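Glycoside transferase (Listeria monocytogenes, PDB 6R2M) is an extracellular glycoside hydrolase that probably acts on exopolysaccharide, a transferase activity being less certain. Local coordinates at residues 86-91 / 147-152; 96-101 / 135-140; 102-107 / 131-136; 161-166 / 179-184. All blocks are in the same frame, centred on the assembly; numbering follows the deposited sequence.

Interaction 1. Residues 86-91 / 147-152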
# COMPACT_ATOMS: atom_id res chain seq x y z
N PHE A 86 8.46 -15.55 -7.24
CA PHE A 86 7.71 -14.35 -7.57
C PHE A 86 6.35 -14.40 -6.89
O PHE A 86 5.82 -15.48 -6.61
CB PHE A 86 7.52 -14.20 -9.08
CG PHE A 86 8.80 -13.96 -9.84
CD1 PHE A 86 9.31 -12.68 -9.99
CD2 PHE A 86 9.50 -15.03 -10.38
CE1 PHE A 86 10.50 -12.47 -10.70
CE2 PHE A 86 10.69 -14.83 -11.06
CZ PHE A 86 11.19 -13.55 -11.22
N ILE A 87 5.78 -13.23 -6.62
CA ILE A 87 4.44 -13.12 -6.05
C ILE A 87 3.52 -12.62 -7.16
O ILE A 87 3.65 -11.48 -7.61
CB ILE A 87 4.39 -12.17 -4.84
CG1 ILE A 87 5.30 -12.66 -3.70
CG2 ILE A 87 2.95 -12.06 -4.32
CD1 ILE A 87 5.39 -11.68 -2.53
N LYS A 88 2.61 -13.48 -7.63
CA LYS A 88 1.60 -13.05 -8.59
C LYS A 88 0.79 -11.88 -8.02
O LYS A 88 0.37 -11.92 -6.87
CB LYS A 88 0.65 -14.20 -8.91
CG LYS A 88 1.27 -15.36 -9.63
CD LYS A 88 0.19 -16.41 -9.84
CE LYS A 88 0.69 -17.59 -10.65
NZ LYS A 88 -0.42 -18.57 -10.82
N TRP A 89 0.54 -10.85 -8.84
CA TRP A 89 -0.22 -9.72 -8.32
C TRP A 89 -1.68 -10.09 -8.06
O TRP A 89 -2.34 -9.42 -7.26
CB TRP A 89 -0.11 -8.49 -9.25
CG TRP A 89 -0.90 -8.58 -10.51
CD1 TRP A 89 -0.47 -9.06 -11.73
CD2 TRP A 89 -2.27 -8.16 -10.71
NE1 TRP A 89 -1.49 -8.96 -12.65
CE2 TRP A 89 -2.60 -8.42 -12.05
CE3 TRP A 89 -3.24 -7.59 -9.88
CZ2 TRP A 89 -3.86 -8.14 -12.59
CZ3 TRP A 89 -4.49 -7.31 -10.41
CH2 TRP A 89 -4.79 -7.59 -11.75
N GLU A 90 -2.19 -11.15 -8.69
CA GLU A 90 -3.47 -11.74 -8.29
C GLU A 90 -3.40 -13.24 -8.52
O GLU A 90 -2.59 -13.74 -9.31
CB GLU A 90 -4.65 -11.10 -9.04
CG GLU A 90 -4.77 -11.45 -10.51
CD GLU A 90 -6.03 -10.86 -11.14
OE1 GLU A 90 -6.97 -10.51 -10.38
OE2 GLU A 90 -6.08 -10.75 -12.38
N ALA A 91 -4.25 -13.98 -7.81
CA ALA A 91 -4.12 -15.44 -7.74
C ALA A 91 -4.97 -16.10 -8.82
O ALA A 91 -6.05 -16.65 -8.57
CB ALA A 91 -4.51 -15.93 -6.35
N TYR A 147 7.87 -7.61 -13.34
CA TYR A 147 8.61 -8.51 -14.20
C TYR A 147 7.64 -9.60 -14.62
O TYR A 147 6.96 -10.19 -13.76
CB TYR A 147 9.83 -9.10 -13.48
CG TYR A 147 10.60 -10.13 -14.28
CD1 TYR A 147 11.43 -9.74 -15.32
CD2 TYR A 147 10.52 -11.49 -13.97
CE1 TYR A 147 12.15 -10.68 -16.04
CE2 TYR A 147 11.23 -12.43 -14.68
CZ TYR A 147 12.04 -12.01 -15.72
OH TYR A 147 12.77 -12.93 -16.43
N ASP A 148 7.53 -9.84 -15.92
CA ASP A 148 6.76 -10.97 -16.41
C ASP A 148 7.65 -12.20 -16.38
O ASP A 148 8.60 -12.32 -17.17
CB ASP A 148 6.23 -10.69 -17.81
CG ASP A 148 5.22 -11.72 -18.26
OD1 ASP A 148 5.53 -12.92 -18.18
OD2 ASP A 148 4.11 -11.32 -18.69
N PHE A 149 7.38 -13.10 -15.45
CA PHE A 149 8.23 -14.27 -15.22
C PHE A 149 7.88 -15.44 -16.12
O PHE A 149 8.51 -16.50 -16.01
CB PHE A 149 8.15 -14.69 -13.75
CG PHE A 149 6.75 -14.75 -13.22
CD1 PHE A 149 5.94 -15.84 -13.49
CD2 PHE A 149 6.24 -13.71 -12.46
CE1 PHE A 149 4.64 -15.90 -13.01
CE2 PHE A 149 4.95 -13.76 -11.97
CZ PHE A 149 4.15 -14.86 -12.25
N VAL A 150 6.87 -15.30 -16.97
CA VAL A 150 6.56 -16.29 -18.00
C VAL A 150 7.18 -15.90 -19.34
O VAL A 150 7.87 -16.70 -19.97
CB VAL A 150 5.04 -16.49 -18.12
CG1 VAL A 150 4.70 -17.34 -19.36
CG2 VAL A 150 4.50 -17.13 -16.84
N HIS A 151 6.97 -14.65 -19.77
CA HIS A 151 7.58 -14.14 -20.99
C HIS A 151 8.98 -13.58 -20.77
O HIS A 151 9.66 -13.27 -21.75
CB HIS A 151 6.68 -13.07 -21.61
CG HIS A 151 5.31 -13.57 -21.95
ND1 HIS A 151 5.09 -14.44 -22.99
CD2 HIS A 151 4.11 -13.35 -21.37
CE1 HIS A 151 3.80 -14.71 -23.06
NE2 HIS A 151 3.18 -14.07 -22.08
N LYS A 152 9.41 -13.45 -19.51
CA LYS A 152 10.76 -13.00 -19.17
C LYS A 152 11.03 -11.61 -19.74
O LYS A 152 12.01 -11.37 -20.45
CB LYS A 152 11.80 -14.04 -19.60
CG LYS A 152 11.45 -15.42 -19.06
CD LYS A 152 12.62 -16.38 -19.03
CE LYS A 152 12.28 -17.60 -18.18
NZ LYS A 152 11.02 -18.27 -18.62
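Phe86 lays its ring against the CB of Phe149, which stands over one face at 3.8 Å from the ring centroid, a CH-pi contact. With Tyr147 the two make an aromatic cluster that joins the loop between helices 66-79 and 100-116 to the hairpin of strands 147-148 and 153-154. Phe149 and Tyr147 both lie on the same side of Phe86. Their planes are nearly parallel to it, at 23° and 22°, but each ring is slid so far that overlap is slight: the Phe86 and Phe149 centroids are 5.2 Å apart. The cluster therefore rests on partial contacts, the closest being Phe86 CE1 to Tyr147 CD2 at 3.4 Å. On the other side of the Phe86 ring lies Asn132 of helix 120-136, which sandwiches the ring between helix and hairpin. Phe149 has CG turned between its backbone N and carbonyl carbon (chi1 46°), which swings the ring back toward the loop, where its CD2 is 3.6 Å from Phe86 CB. Farther along the loop, the extended Lys88 chain crosses Phe149 at about a right angle and brings CG to 3.9 Å from Phe149 CZ, while its NZ is bonded to the carbonyl of Thr92. Across the contact there is no hydrogen bond. The hairpin turn is shaped from within by an Asx motif: Asp148 OD1 accepts Val150 N nearly along the C-O axis, which is the Asx turn, and also His151 N, at 2.8 Å, from above the carboxylate plane.

Interaction 2. Residues 96-101 / 135-140; sequences TTNAIV and KYSAEQ
This is a small buried van der Waals contact where the start of helix 100-116 lies beside the end of helix 120-136, its first turn set against the residue that terminates the second helix. Ser137 is the piece that fits in. Its OG is 3.1 Å from Ile100 CG2, a tight approach, and its CB follows at 3.5 Å from the same methyl. In Ile100, CG1 sits between the backbone N and the carbonyl carbon (chi1 63°), which turns CG2 beside the backbone N and onto the serine. The Ser137 hydroxyl donates instead to the carbonyl O of Val144, so a buried polar atom is satisfied while lying over a methyl group. Asn98 lies next to Ile100 at the border of the contact, its ND2 4.0 Å from Ser137 OG, too long for a bond. That amide is busy on both ends, OD1 accepting from the backbone N of Tyr147 and ND2 giving to a side chain of helix 100-116, and this fixes which way the group is flipped. Ser137 is also the centre of an inverse gamma turn, closed by a weak bond from Ala138 N to Tyr136 O. The turn carries the chain from helix 120-136 directly into strand 138-139, which pairs with 142-143, while in 96-101 Ala99 holds the N-cap position of helix 100-116 and Asn98 reaches strand 147-148.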
# COMPACT_ATOMS: atom_id res chain seq x y z
N THR A 96 0.87 -13.56 -14.98
CA THR A 96 2.27 -13.82 -15.30
C THR A 96 3.20 -12.75 -14.77
O THR A 96 4.38 -12.74 -15.14
CB THR A 96 2.48 -13.96 -16.81
OG1 THR A 96 2.08 -12.75 -17.47
CG2 THR A 96 1.67 -15.14 -17.36
N THR A 97 2.71 -11.82 -13.95
CA THR A 97 3.50 -10.71 -13.45
C THR A 97 3.29 -10.54 -11.95
O THR A 97 2.27 -10.96 -11.39
CB THR A 97 3.13 -9.39 -14.15
OG1 THR A 97 1.71 -9.20 -14.09
CG2 THR A 97 3.52 -9.41 -15.61
N ASN A 98 4.28 -9.91 -11.31
CA ASN A 98 4.15 -9.39 -9.96
C ASN A 98 3.70 -7.93 -10.02
O ASN A 98 3.36 -7.40 -11.09
CB ASN A 98 5.48 -9.52 -9.22
CG ASN A 98 6.54 -8.60 -9.80
OD1 ASN A 98 6.55 -8.34 -11.00
ND2 ASN A 98 7.42 -8.06 -8.94
N ALA A 99 3.70 -7.25 -8.88
CA ALA A 99 3.65 -5.79 -8.80
C ALA A 99 4.55 -5.41 -7.64
O ALA A 99 4.33 -5.90 -6.53
CB ALA A 99 2.22 -5.28 -8.58
N ILE A 100 5.58 -4.59 -7.89
CA ILE A 100 6.59 -4.42 -6.84
C ILE A 100 5.99 -3.86 -5.56
O ILE A 100 6.43 -4.22 -4.47
CB ILE A 100 7.79 -3.57 -7.30
CG1 ILE A 100 7.39 -2.13 -7.65
CG2 ILE A 100 8.56 -4.28 -8.40
CD1 ILE A 100 8.60 -1.25 -8.06
N VAL A 101 4.96 -3.01 -5.67
CA VAL A 101 4.37 -2.41 -4.48
C VAL A 101 3.81 -3.50 -3.57
O VAL A 101 3.89 -3.40 -2.33
CB VAL A 101 3.30 -1.37 -4.88
CG1 VAL A 101 2.14 -1.99 -5.72
CG2 VAL A 101 2.79 -0.60 -3.66
N LYS A 135 16.21 -8.10 -8.05
CA LYS A 135 17.02 -8.60 -9.16
C LYS A 135 16.29 -8.47 -10.49
O LYS A 135 16.87 -8.02 -11.49
CB LYS A 135 17.43 -10.05 -8.89
CG LYS A 135 18.20 -10.71 -10.04
CD LYS A 135 18.70 -12.08 -9.63
CE LYS A 135 19.46 -12.74 -10.77
NZ LYS A 135 19.85 -14.13 -10.42
N TYR A 136 15.01 -8.85 -10.54
CA TYR A 136 14.31 -9.00 -11.81
C TYR A 136 13.39 -7.83 -12.14
O TYR A 136 13.25 -7.50 -13.32
CB TYR A 136 13.50 -10.30 -11.82
CG TYR A 136 14.40 -11.51 -11.96
CD1 TYR A 136 14.96 -11.83 -13.19
CD2 TYR A 136 14.72 -12.29 -10.86
CE1 TYR A 136 15.80 -12.92 -13.32
CE2 TYR A 136 15.57 -13.40 -10.99
CZ TYR A 136 16.10 -13.70 -12.22
OH TYR A 136 16.93 -14.79 -12.36
N SER A 137 12.75 -7.21 -11.16
CA SER A 137 11.81 -6.13 -11.46
C SER A 137 12.52 -4.76 -11.44
O SER A 137 12.15 -3.83 -10.73
CB SER A 137 10.63 -6.19 -10.49
OG SER A 137 9.55 -5.46 -11.05
N ALA A 138 13.55 -4.66 -12.26
CA ALA A 138 14.43 -3.50 -12.24
C ALA A 138 15.18 -3.42 -13.56
O ALA A 138 15.42 -4.44 -14.20
CB ALA A 138 15.44 -3.57 -11.09
N GLU A 139 15.54 -2.21 -13.94
CA GLU A 139 16.34 -1.96 -15.13
C GLU A 139 17.58 -1.20 -14.68
O GLU A 139 17.47 -0.06 -14.23
CB GLU A 139 15.55 -1.19 -16.19
CG GLU A 139 16.36 -0.75 -17.40
CD GLU A 139 16.99 -1.92 -18.15
OE1 GLU A 139 16.44 -3.04 -18.09
OE2 GLU A 139 18.03 -1.71 -18.82
N GLN A 140 18.73 -1.88 -14.74
CA GLN A 140 20.02 -1.31 -14.33
C GLN A 140 19.99 -0.83 -12.88
O GLN A 140 20.56 0.20 -12.53
CB GLN A 140 20.45 -0.19 -15.27
CG GLN A 140 20.90 -0.70 -16.62
CD GLN A 140 22.33 -1.22 -16.61
OE1 GLN A 140 22.66 -2.15 -15.87
NE2 GLN A 140 23.18 -0.61 -17.42

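Interaction 3. Residues 102-107 / 131-136; sequences DDFRIT and ANTKKY
Above the plane of the Asp103 carboxylate, 39° out of it, sits Thr133 OG1, which donates a 2.7 Å hydrogen bond to Asp103 OD2. The nearby Phe104 ring is approached only obliquely, by Thr133 CG2 at 4.4 Å from its CE1. A third flat group, the Arg105 guanidinium, is met at its edge and in plane by the Asp102 carboxylate: Arg105 NH1 bonds Asp102 OD1 at 2.8 Å on the anti side, a salt bridge within the helix that points toward helix 50-62 and Glu51. Within 131-136, Thr133 carries the contact. Its OG1 lies anti to the carbonyl carbon (chi1 -66°) and CG2 anti to the backbone N; the fork thus formed points the hydroxyl at the aspartate and the methyl toward the phenylalanine. The two helices, 100-116 and 120-136, follow each other with a short connection and pack as a helical hairpin, and the nearest CA atoms of the two segments, of Asp103 and Thr133, are 7.3 Å apart. The carboxylate is buried, and OD2 is gripped twice, by Thr133 OG1 and by Asn98 ND2, two donors that hold it in place. Thr133 CG2 comes within 3.5 Å of Asp103 OD2 as well. The Phe104 ring also packs on Leu130 of the partner helix and on Ala167 and Met168 of helix 165-170.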
# COMPACT_ATOMS: atom_id res chain seq x y z
N ASP A 102 3.26 -4.56 -4.16
CA ASP A 102 2.69 -5.66 -3.37
C ASP A 102 3.77 -6.56 -2.80
O ASP A 102 3.61 -7.09 -1.69
CB ASP A 102 1.70 -6.45 -4.23
CG ASP A 102 0.52 -5.59 -4.70
OD1 ASP A 102 0.13 -4.66 -3.96
OD2 ASP A 102 0.00 -5.81 -5.82
N ASP A 103 4.89 -6.75 -3.53
CA ASP A 103 6.01 -7.49 -2.97
C ASP A 103 6.57 -6.76 -1.76
O ASP A 103 6.85 -7.38 -0.74
CB ASP A 103 7.14 -7.65 -3.99
CG ASP A 103 6.74 -8.40 -5.23
OD1 ASP A 103 5.62 -8.95 -5.30
OD2 ASP A 103 7.60 -8.45 -6.14
N PHE A 104 6.76 -5.44 -1.90
CA PHE A 104 7.29 -4.61 -0.81
C PHE A 104 6.41 -4.72 0.43
O PHE A 104 6.91 -4.86 1.55
CB PHE A 104 7.36 -3.14 -1.25
CG PHE A 104 8.41 -2.83 -2.29
CD1 PHE A 104 9.55 -3.62 -2.42
CD2 PHE A 104 8.23 -1.74 -3.12
CE1 PHE A 104 10.50 -3.30 -3.39
CE2 PHE A 104 9.17 -1.41 -4.07
CZ PHE A 104 10.32 -2.20 -4.20
N ARG A 105 5.10 -4.65 0.25
CA ARG A 105 4.19 -4.71 1.39
C ARG A 105 4.27 -6.06 2.08
O ARG A 105 4.34 -6.13 3.31
CB ARG A 105 2.76 -4.43 0.93
CG ARG A 105 1.80 -4.38 2.11
CD ARG A 105 0.36 -4.21 1.64
NE ARG A 105 0.19 -2.97 0.88
CZ ARG A 105 0.06 -2.90 -0.44
NH1 ARG A 105 0.11 -4.00 -1.19
NH2 ARG A 105 -0.11 -1.72 -1.01
N ILE A 106 4.29 -7.15 1.31
CA ILE A 106 4.29 -8.48 1.89
C ILE A 106 5.61 -8.74 2.62
O ILE A 106 5.62 -9.27 3.74
CB ILE A 106 4.01 -9.53 0.80
CG1 ILE A 106 2.51 -9.50 0.46
CG2 ILE A 106 4.42 -10.93 1.25
CD1 ILE A 106 2.14 -10.17 -0.87
N THR A 107 6.74 -8.40 1.99
CA THR A 107 8.02 -8.66 2.63
C THR A 107 8.19 -7.80 3.87
O THR A 107 8.71 -8.27 4.88
CB THR A 107 9.19 -8.44 1.66
OG1 THR A 107 9.16 -7.11 1.13
CG2 THR A 107 9.11 -9.45 0.53
N ALA A 131 14.95 -10.15 -2.44
CA ALA A 131 16.13 -10.18 -3.28
C ALA A 131 15.76 -10.50 -4.72
O ALA A 131 16.29 -9.89 -5.67
CB ALA A 131 17.14 -11.20 -2.73
N ASN A 132 14.81 -11.41 -4.91
CA ASN A 132 14.35 -11.73 -6.25
C ASN A 132 13.64 -10.55 -6.90
O ASN A 132 13.81 -10.30 -8.10
CB ASN A 132 13.43 -12.95 -6.17
CG ASN A 132 13.13 -13.54 -7.51
OD1 ASN A 132 14.01 -14.08 -8.18
ND2 ASN A 132 11.86 -13.45 -7.92
N THR A 133 12.83 -9.80 -6.13
CA THR A 133 12.17 -8.62 -6.67
C THR A 133 13.19 -7.57 -7.12
O THR A 133 13.06 -6.98 -8.20
CB THR A 133 11.23 -8.03 -5.63
OG1 THR A 133 10.17 -8.94 -5.38
CG2 THR A 133 10.67 -6.69 -6.12
N LYS A 134 14.19 -7.32 -6.28
CA LYS A 134 15.24 -6.36 -6.64
C LYS A 134 15.99 -6.79 -7.90
O LYS A 134 16.36 -5.95 -8.73
CB LYS A 134 16.20 -6.20 -5.47
CG LYS A 134 17.44 -5.37 -5.77
CD LYS A 134 18.35 -5.33 -4.54
CE LYS A 134 19.76 -4.90 -4.87
NZ LYS A 134 20.59 -4.97 -3.63
N LYS A 135 16.21 -8.10 -8.05
CA LYS A 135 17.02 -8.60 -9.16
C LYS A 135 16.29 -8.47 -10.49
O LYS A 135 16.87 -8.02 -11.49
CB LYS A 135 17.43 -10.05 -8.89
CG LYS A 135 18.20 -10.71 -10.04
CD LYS A 135 18.70 -12.08 -9.63
CE LYS A 135 19.46 -12.74 -10.77
NZ LYS A 135 19.85 -14.13 -10.42
N TYR A 136 15.01 -8.85 -10.54
CA TYR A 136 14.31 -9.00 -11.81
C TYR A 136 13.39 -7.83 -12.14
O TYR A 136 13.25 -7.50 -13.32
CB TYR A 136 13.50 -10.30 -11.82
CG TYR A 136 14.40 -11.51 -11.96
CD1 TYR A 136 14.96 -11.83 -13.19
CD2 TYR A 136 14.72 -12.29 -10.86
CE1 TYR A 136 15.80 -12.92 -13.32
CE2 TYR A 136 15.57 -13.40 -10.99
CZ TYR A 136 16.10 -13.70 -12.22
OH TYR A 136 16.93 -14.79 -12.36

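Interaction 4. Residues 161-166 / 179-184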
# COMPACT_ATOMS: atom_id res chain seq x y z
N SER A 161 3.96 5.68 -7.31
CA SER A 161 3.09 5.22 -6.23
C SER A 161 3.39 3.79 -5.81
O SER A 161 2.84 3.33 -4.80
CB SER A 161 1.62 5.35 -6.64
OG SER A 161 1.30 4.43 -7.68
N TYR A 162 4.22 3.07 -6.55
CA TYR A 162 4.63 1.73 -6.20
C TYR A 162 5.84 1.71 -5.28
O TYR A 162 6.24 0.64 -4.82
CB TYR A 162 4.94 0.93 -7.47
CG TYR A 162 3.76 0.29 -8.17
CD1 TYR A 162 2.45 0.77 -7.99
CD2 TYR A 162 3.95 -0.82 -8.99
CE1 TYR A 162 1.38 0.16 -8.65
CE2 TYR A 162 2.90 -1.42 -9.65
CZ TYR A 162 1.61 -0.94 -9.46
OH TYR A 162 0.56 -1.56 -10.11
N LEU A 163 6.45 2.87 -4.99
CA LEU A 163 7.68 2.87 -4.21
C LEU A 163 7.37 2.72 -2.73
O LEU A 163 6.45 3.36 -2.19
CB LEU A 163 8.48 4.15 -4.45
CG LEU A 163 8.99 4.38 -5.87
CD1 LEU A 163 9.57 5.78 -5.99
CD2 LEU A 163 10.04 3.37 -6.27
N ASN A 164 8.15 1.87 -2.07
CA ASN A 164 8.06 1.67 -0.63
C ASN A 164 9.49 1.88 -0.15
O ASN A 164 10.33 1.00 -0.30
CB ASN A 164 7.52 0.28 -0.31
CG ASN A 164 7.34 0.04 1.17
OD1 ASN A 164 8.16 0.44 2.01
ND2 ASN A 164 6.26 -0.66 1.51
N ILE A 165 9.79 3.08 0.36
CA ILE A 165 11.17 3.43 0.67
C ILE A 165 11.73 2.53 1.75
O ILE A 165 12.87 2.07 1.68
CB ILE A 165 11.28 4.92 1.06
CG1 ILE A 165 10.82 5.81 -0.10
CG2 ILE A 165 12.72 5.27 1.51
CD1 ILE A 165 11.49 5.50 -1.45
N GLN A 166 10.94 2.26 2.79
CA GLN A 166 11.41 1.37 3.85
C GLN A 166 11.80 0.00 3.30
O GLN A 166 12.87 -0.53 3.63
CB GLN A 166 10.35 1.25 4.95
CG GLN A 166 10.69 0.21 6.00
CD GLN A 166 10.25 0.60 7.39
OE1 GLN A 166 10.39 1.75 7.81
NE2 GLN A 166 9.70 -0.36 8.13
N LEU A 179 16.73 7.91 -7.63
CA LEU A 179 16.71 9.14 -8.42
C LEU A 179 15.31 9.56 -8.83
O LEU A 179 15.03 10.77 -8.79
CB LEU A 179 17.61 9.00 -9.65
CG LEU A 179 17.91 10.31 -10.39
CD1 LEU A 179 19.01 11.06 -9.67
CD2 LEU A 179 18.30 10.08 -11.84
N PRO A 180 14.39 8.66 -9.23
CA PRO A 180 13.04 9.13 -9.59
C PRO A 180 12.36 9.89 -8.47
O PRO A 180 11.87 11.00 -8.70
CB PRO A 180 12.31 7.84 -9.97
CG PRO A 180 13.41 6.96 -10.52
CD PRO A 180 14.60 7.26 -9.65
N ILE A 181 12.32 9.33 -7.25
CA ILE A 181 11.61 10.02 -6.18
C ILE A 181 12.41 11.20 -5.63
O ILE A 181 11.83 12.12 -5.03
CB ILE A 181 11.22 9.01 -5.08
CG1 ILE A 181 10.14 9.56 -4.15
CG2 ILE A 181 12.44 8.56 -4.29
CD1 ILE A 181 8.79 9.81 -4.83
N GLN A 182 13.72 11.23 -5.84
CA GLN A 182 14.51 12.39 -5.43
C GLN A 182 14.31 13.58 -6.35
O GLN A 182 14.54 14.72 -5.91
CB GLN A 182 16.00 12.05 -5.42
CG GLN A 182 16.41 11.17 -4.26
CD GLN A 182 17.80 10.57 -4.45
OE1 GLN A 182 18.41 10.73 -5.50
NE2 GLN A 182 18.30 9.88 -3.43
N THR A 183 13.88 13.37 -7.59
CA THR A 183 13.88 14.43 -8.59
C THR A 183 12.50 14.76 -9.15
O THR A 183 12.38 15.70 -9.95
CB THR A 183 14.83 14.07 -9.74
OG1 THR A 183 14.46 12.82 -10.35
CG2 THR A 183 16.25 13.92 -9.21
N VAL A 184 11.46 14.04 -8.73
CA VAL A 184 10.11 14.34 -9.21
C VAL A 184 9.65 15.68 -8.66
O VAL A 184 10.05 16.11 -7.56
CB VAL A 184 9.14 13.20 -8.81
CG1 VAL A 184 8.96 13.15 -7.30
CG2 VAL A 184 7.79 13.35 -9.50
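Two short helices, 165-170 and 179-183, are joined here by a hydrophobic contact at the entry to the first of them, where Leu163 and Ile165 flank the N-cap residue Asn164. Ile181, in the middle of the second helix, receives both. Leu163 CD1 touches Ile181 CB at 3.7 Å, and Ile165 CD1 reaches Ile181 CG2 at 4.3 Å, a looser approach. Leu163 and Ile181 run past one another in opposite directions, so the leucine methyl lies alongside the base of the isoleucine side chain instead of against its end. In Ile181, CG1 stands anti to the backbone N (chi1 -163°), which places CG2 between that N and the carbonyl carbon and turns this methyl toward Ile165. The backbones stay well apart: the nearest CA atoms, of Leu163 and Ile181, are 8.4 Å from each other. Each helix is tied up by its own polar bonds. The Asn164 side chain caps Ala167 N at the start of helix 165-170. In helix 179-183, Thr183 OG1 donates to Leu179 O at 2.6 Å, tilted 35° from the carbonyl plane. Helix 209-223 borders the pair, with Asp221 beside Ile165 and with Asn223 giving a hydrogen bond to the carbonyl of Ile181. Because aliphatic carbons alone meet across the contact, cohesion comes from dispersion and the exclusion of water; the three buried side chains meet through methyl and methine carbons, and no directional bond between the segments fixes their relative rotation.

How the interactions relate
Interactions 1, 2 and 3 form one patch on the same side of the chain's centre. The centres of interactions 1 and 2 lie about 9 Å apart. Between interactions 2 and 3 the centres are about 7 Å apart, and between interactions 1 and 3 about 12 Å. Interactions 2 and 3 both join helix 100-116 to helix 120-136 and share Lys135 and Tyr136; along the chain both are nested inside the loop closed by interaction 1. Interaction 4 follows in series, its centre about 22 Å from that of interaction 1. Tyr162, just ahead of helix 165-170, touches interactions 2 and 3, so the start of helix 100-116 is joined to the next part of this helix-rich chain.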